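Local coordinates for protein C-domain type II peptide synthetase (Streptomyces globisporus, PDB 4ZNM) that belongs to the condensation-domain family of peptide synthetases, as a type II member with the two-lobed fold of the CoA-dependent acyltransferase clan, at residues A[157-161]-A[307-311]; A[22-26]-A[346-350]. All coordinates share one frame; numbering follows the deposited sequence.

Contact 1: A[157-161]-A[307-311]; sequences HTAAD and VGSFI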
loop_
_atom_site.group_PDB
_atom_site.type_symbol
_atom_site.label_atom_id
_atom_site.label_comp_id
_atom_site.label_asym_id
_atom_site.label_seq_id
_atom_site.Cartn_x
_atom_site.Cartn_y
_atom_site.Cartn_z
ATOM N N HIS A 157 -6.918 0.523 -7.380
ATOM C CA HIS A 157 -5.533 0.663 -6.954
ATOM C C HIS A 157 -4.578 0.870 -8.142
ATOM O O HIS A 157 -3.374 1.131 -7.951
ATOM C CB HIS A 157 -5.204 -0.560 -6.102
ATOM C CG HIS A 157 -3.958 -0.435 -5.270
ATOM N ND1 HIS A 157 -3.272 0.750 -5.084
ATOM C CD2 HIS A 157 -3.274 -1.371 -4.575
ATOM C CE1 HIS A 157 -2.224 0.535 -4.311
ATOM N NE2 HIS A 157 -2.200 -0.745 -3.990
ATOM N N THR A 158 -5.109 0.768 -9.371
ATOM C CA THR A 158 -4.383 1.266 -10.550
ATOM C C THR A 158 -4.430 2.791 -10.619
ATOM O O THR A 158 -3.608 3.406 -11.296
ATOM C CB THR A 158 -4.962 0.709 -11.912
ATOM O OG1 THR A 158 -6.358 1.046 -12.019
ATOM C CG2 THR A 158 -4.768 -0.805 -12.049
ATOM N N ALA A 159 -5.384 3.392 -9.899
ATOM C CA ALA A 159 -5.654 4.819 -9.956
ATOM C C ALA A 159 -5.101 5.590 -8.747
ATOM O O ALA A 159 -4.937 6.787 -8.823
ATOM C CB ALA A 159 -7.167 5.050 -10.051
ATOM N N ALA A 160 -4.856 4.911 -7.631
ATOM C CA ALA A 160 -4.477 5.569 -6.383
ATOM C C ALA A 160 -3.690 4.643 -5.504
ATOM O O ALA A 160 -4.017 3.469 -5.381
ATOM C CB ALA A 160 -5.752 6.060 -5.637
ATOM N N ASP A 161 -2.624 5.168 -4.919
ATOM C CA ASP A 161 -1.914 4.517 -3.826
ATOM C C ASP A 161 -2.235 5.191 -2.460
ATOM O O ASP A 161 -3.115 6.055 -2.379
ATOM C CB ASP A 161 -0.398 4.521 -4.107
ATOM C CG ASP A 161 0.185 5.941 -4.385
ATOM O OD1 ASP A 161 -0.427 6.971 -3.997
ATOM O OD2 ASP A 161 1.310 6.002 -4.968
ATOM N N VAL A 307 -2.905 12.688 -7.676
ATOM C CA VAL A 307 -3.560 11.384 -7.520
ATOM C C VAL A 307 -3.119 10.457 -8.634
ATOM O O VAL A 307 -3.157 10.781 -9.839
ATOM C CB VAL A 307 -5.094 11.553 -7.449
ATOM C CG1 VAL A 307 -5.829 10.200 -7.432
ATOM C CG2 VAL A 307 -5.461 12.371 -6.215
ATOM N N GLY A 308 -2.655 9.294 -8.202
ATOM C CA GLY A 308 -2.181 8.239 -9.075
ATOM C C GLY A 308 -1.528 7.147 -8.224
ATOM O O GLY A 308 -1.412 7.287 -7.010
ATOM N N SER A 309 -1.088 6.071 -8.845
ATOM C CA SER A 309 -0.341 5.041 -8.130
ATOM C C SER A 309 1.132 5.087 -8.559
ATOM O O SER A 309 1.516 4.660 -9.651
ATOM C CB SER A 309 -0.980 3.678 -8.372
ATOM O OG SER A 309 -0.359 2.714 -7.558
ATOM N N PHE A 310 1.952 5.607 -7.654
ATOM C CA PHE A 310 3.360 5.901 -7.895
ATOM C C PHE A 310 4.301 4.830 -7.381
ATOM O O PHE A 310 5.491 4.894 -7.640
ATOM C CB PHE A 310 3.721 7.241 -7.206
ATOM C CG PHE A 310 3.192 8.446 -7.924
ATOM C CD1 PHE A 310 1.840 8.698 -7.976
ATOM C CD2 PHE A 310 4.054 9.343 -8.521
ATOM C CE1 PHE A 310 1.349 9.814 -8.627
ATOM C CE2 PHE A 310 3.568 10.452 -9.174
ATOM C CZ PHE A 310 2.218 10.686 -9.234
ATOM N N ILE A 311 3.803 3.888 -6.586
ATOM C CA ILE A 311 4.706 3.047 -5.817
ATOM C C ILE A 311 5.545 2.172 -6.759
ATOM O O ILE A 311 5.129 1.874 -7.885
ATOM C CB ILE A 311 3.956 2.198 -4.788
ATOM C CG1 ILE A 311 2.873 1.350 -5.450
ATOM C CG2 ILE A 311 3.393 3.108 -3.674
ATOM C CD1 ILE A 311 2.126 0.450 -4.446
HETATM O O HOH W 1 -1.138 -0.399 -7.509
HETATM O O HOH W 2 -2.020 5.601 -11.451
#

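Contact 2: A[22-26]-A[346-350]; sequences FHQEF and PFSRL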
loop_
_atom_site.group_PDB
_atom_site.type_symbol
_atom_site.label_atom_id
_atom_site.label_comp_id
_atom_site.label_asym_id
_atom_site.label_seq_id
_atom_site.Cartn_x
_atom_site.Cartn_y
_atom_site.Cartn_z
ATOM N N PHE A 22 4.923 3.266 -15.741
ATOM C CA PHE A 22 5.807 2.170 -15.393
ATOM C C PHE A 22 5.182 1.286 -14.323
ATOM O O PHE A 22 5.269 0.044 -14.403
ATOM C CB PHE A 22 7.167 2.700 -14.922
ATOM C CG PHE A 22 8.016 3.274 -16.018
ATOM C CD1 PHE A 22 8.039 2.703 -17.285
ATOM C CD2 PHE A 22 8.826 4.364 -15.778
ATOM C CE1 PHE A 22 8.836 3.213 -18.282
ATOM C CE2 PHE A 22 9.627 4.886 -16.782
ATOM C CZ PHE A 22 9.635 4.304 -18.030
ATOM N N HIS A 23 4.500 1.883 -13.348
ATOM C CA HIS A 23 3.875 1.066 -12.353
ATOM C C HIS A 23 2.796 0.177 -12.983
ATOM O O HIS A 23 2.656 -0.978 -12.632
ATOM C CB HIS A 23 3.254 1.906 -11.256
ATOM C CG HIS A 23 2.515 1.095 -10.247
ATOM N ND1 HIS A 23 3.142 0.182 -9.421
ATOM C CD2 HIS A 23 1.194 1.033 -9.945
ATOM C CE1 HIS A 23 2.244 -0.387 -8.634
ATOM N NE2 HIS A 23 1.055 0.111 -8.928
ATOM N N GLN A 24 2.009 0.738 -13.881
ATOM C CA GLN A 24 0.946 -0.027 -14.523
ATOM C C GLN A 24 1.546 -1.147 -15.417
ATOM O O GLN A 24 0.980 -2.238 -15.509
ATOM C CB GLN A 24 0.043 0.920 -15.308
ATOM C CG GLN A 24 -0.839 1.738 -14.338
ATOM C CD GLN A 24 -1.557 2.915 -14.967
ATOM O OE1 GLN A 24 -1.229 3.339 -16.069
ATOM N NE2 GLN A 24 -2.527 3.481 -14.227
ATOM N N GLU A 25 2.686 -0.880 -16.047
ATOM C CA GLU A 25 3.449 -1.931 -16.754
ATOM C C GLU A 25 3.842 -3.090 -15.833
ATOM O O GLU A 25 3.740 -4.275 -16.190
ATOM C CB GLU A 25 4.735 -1.368 -17.363
ATOM C CG GLU A 25 4.548 -0.556 -18.604
ATOM C CD GLU A 25 5.873 -0.100 -19.229
ATOM O OE1 GLU A 25 6.982 -0.517 -18.784
ATOM O OE2 GLU A 25 5.779 0.698 -20.181
ATOM N N PHE A 26 4.333 -2.736 -14.657
ATOM C CA PHE A 26 4.641 -3.735 -13.644
ATOM C C PHE A 26 3.390 -4.566 -13.359
ATOM O O PHE A 26 3.456 -5.776 -13.333
ATOM C CB PHE A 26 5.187 -3.050 -12.378
ATOM C CG PHE A 26 5.144 -3.898 -11.138
ATOM C CD1 PHE A 26 6.122 -4.820 -10.878
ATOM C CD2 PHE A 26 4.133 -3.738 -10.218
ATOM C CE1 PHE A 26 6.080 -5.559 -9.740
ATOM C CE2 PHE A 26 4.090 -4.494 -9.083
ATOM C CZ PHE A 26 5.063 -5.390 -8.840
ATOM N N PRO A 346 12.509 2.256 -12.104
ATOM C CA PRO A 346 11.214 1.596 -12.298
ATOM C C PRO A 346 11.423 0.118 -12.576
ATOM O O PRO A 346 12.167 -0.231 -13.512
ATOM C CB PRO A 346 10.611 2.307 -13.516
ATOM C CG PRO A 346 11.534 3.449 -13.835
ATOM C CD PRO A 346 12.841 3.161 -13.218
ATOM N N PHE A 347 10.764 -0.736 -11.796
ATOM C CA PHE A 347 11.051 -2.155 -11.841
ATOM C C PHE A 347 10.868 -2.764 -13.239
ATOM O O PHE A 347 11.620 -3.650 -13.616
ATOM C CB PHE A 347 10.181 -2.912 -10.831
ATOM C CG PHE A 347 10.586 -4.353 -10.655
ATOM C CD1 PHE A 347 9.786 -5.370 -11.105
ATOM C CD2 PHE A 347 11.780 -4.682 -10.044
ATOM C CE1 PHE A 347 10.156 -6.710 -10.940
ATOM C CE2 PHE A 347 12.147 -6.009 -9.875
ATOM C CZ PHE A 347 11.334 -7.016 -10.329
ATOM N N SER A 348 9.876 -2.303 -14.001
ATOM C CA SER A 348 9.616 -2.873 -15.323
ATOM C C SER A 348 10.805 -2.646 -16.271
ATOM O O SER A 348 11.018 -3.426 -17.202
ATOM C CB SER A 348 8.333 -2.284 -15.928
ATOM O OG SER A 348 8.534 -0.918 -16.230
ATOM N N ARG A 349 11.601 -1.616 -15.999
ATOM C CA ARG A 349 12.848 -1.366 -16.728
ATOM C C ARG A 349 14.073 -2.084 -16.143
ATOM O O ARG A 349 15.055 -2.339 -16.839
ATOM C CB ARG A 349 13.138 0.146 -16.768
ATOM C CG ARG A 349 12.208 0.935 -17.695
ATOM C CD ARG A 349 12.336 0.510 -19.166
ATOM N NE ARG A 349 11.300 1.122 -20.004
ATOM C CZ ARG A 349 11.427 2.285 -20.640
ATOM N NH1 ARG A 349 10.419 2.751 -21.374
ATOM N NH2 ARG A 349 12.551 2.992 -20.540
ATOM N N LEU A 350 14.026 -2.376 -14.855
ATOM C CA LEU A 350 15.132 -3.054 -14.202
ATOM C C LEU A 350 15.103 -4.558 -14.493
ATOM O O LEU A 350 16.124 -5.149 -14.755
ATOM C CB LEU A 350 15.086 -2.815 -12.698
ATOM C CG LEU A 350 15.978 -3.698 -11.818
ATOM C CD1 LEU A 350 17.412 -3.589 -12.292
ATOM C CD2 LEU A 350 15.887 -3.330 -10.355
HETATM O O HOH W 3 7.779 -0.536 -13.051
#

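Contact 1: A[157-161]-A[307-311]
The HHxxxD signature of condensation domains, here running from His156 to Asp161, meets the 307-311 loop at Asp161 and Phe310. Asp161 OD2 accepts the backbone N-H of Phe310 at 2.8 Å with an N-H...O angle of 165°; the bond is nearly straight, although the donor stands well above the carboxylate plane. Asp161 CG sits between the backbone N and the carbonyl carbon (chi1 55°), which carries the carboxylate to the 307-311 loop, OD2 on the Phe310 side, while OD1 caps Ala164 N at the start of helix 162-180 and pairs with Arg298. With both oxygens engaged, the carboxylate is tied at once to its helix, the loop and an arginine. Its backbone takes part too, Asp161 N donating to Gly308 O at 3.2 Å. Gly308 CA also makes a bent CA-H...O contact with Ala159 O, at 3.1 Å. Two waters link the segments: one molecule donates to Thr158 O at 2.7 Å and accepts from Ser309 N at 2.8 Å; the other donates to His157 O and also bonds Ser309 OG. That second water rests 3.4 Å above the plane of the His157 ring, over its centre. The ring's rotation is fixed by ND1, which donates to Ala160 O at 2.8 Å close to the ring plane, and by stacking on Tyr46. An aspartate held by an arginine and by backbone amides, with His157, the second histidine of the motif, pinned to the same turn, is the structural framework of the HHxxxD motif at the heart of the condensation-domain fold.

Contact 2: A[22-26]-A[346-350]
Phe22 and Pro346 lie side by side and point the same way, with Phe22 CD2 3.5 Å from Pro346 CG. Further out, the same phenylalanine meets Arg349 edge-on: the ring and guanidinium planes are 71° apart, and Phe22 CE1 sits 3.3 Å above the guanidinium plane, offset toward its rim. NH1 lies in the plane of the Phe22 ring, so the aromatic edge faces the flat of the guanidinium and the cation does not cover the pi face. Arg349 CG lies over one face of the ring, and the bend at chi2 (-63°) brings the guanidinium round to the edge at CE1. Polar atoms join the helices beside this pair. Ser348 OG donates to Glu25 OE1 at 3.0 Å, reaching the carboxylate on its anti side and tilted out of its plane; the other oxygen, OE2, forms a salt bridge with Arg201. A water bridges the backbones, accepting from Ser348 N at 2.9 Å and giving a weak bond to Phe22 O. On the far side of the serine, Phe26 and Phe347 approach with ring planes at 81° and centroids 6.0 Å apart. Their nearest atoms are Phe26 CD1 and Phe347 CD1, 3.7 Å from each other, an oblique encounter. Both rings also meet Phe313 of strand 312-319. Helix 22-28 is held by helix 193-203, through Glu200 to Phe22 N and Arg201 to Glu25, and the end of that helix also adjoins Arg349; the short helix 347-350 leans on strand 312-319.

Near the N terminus, helix 22-28 supplies the first half of contact 2, whose partner comes some 320 residues later and closes a very long loop. Within that span, contact 1 closes a shorter one, joining the turn after strand 148-156 to the segment that leads into strand 312-319; the two loops are therefore nested and do not cross. Helix 22-28, itself half of contact 2, also touches contact 1. Gln24 NE2 lies 3.1 Å from Thr158 O, a probable hydrogen bond, and His23 packs on Ser309 and Ile311. Beyond Ile311 the chain enters strand 312-319, where Asn312 and Phe313 meet Phe347, so the 307-311 side of contact 1 runs on into the surroundings of contact 2.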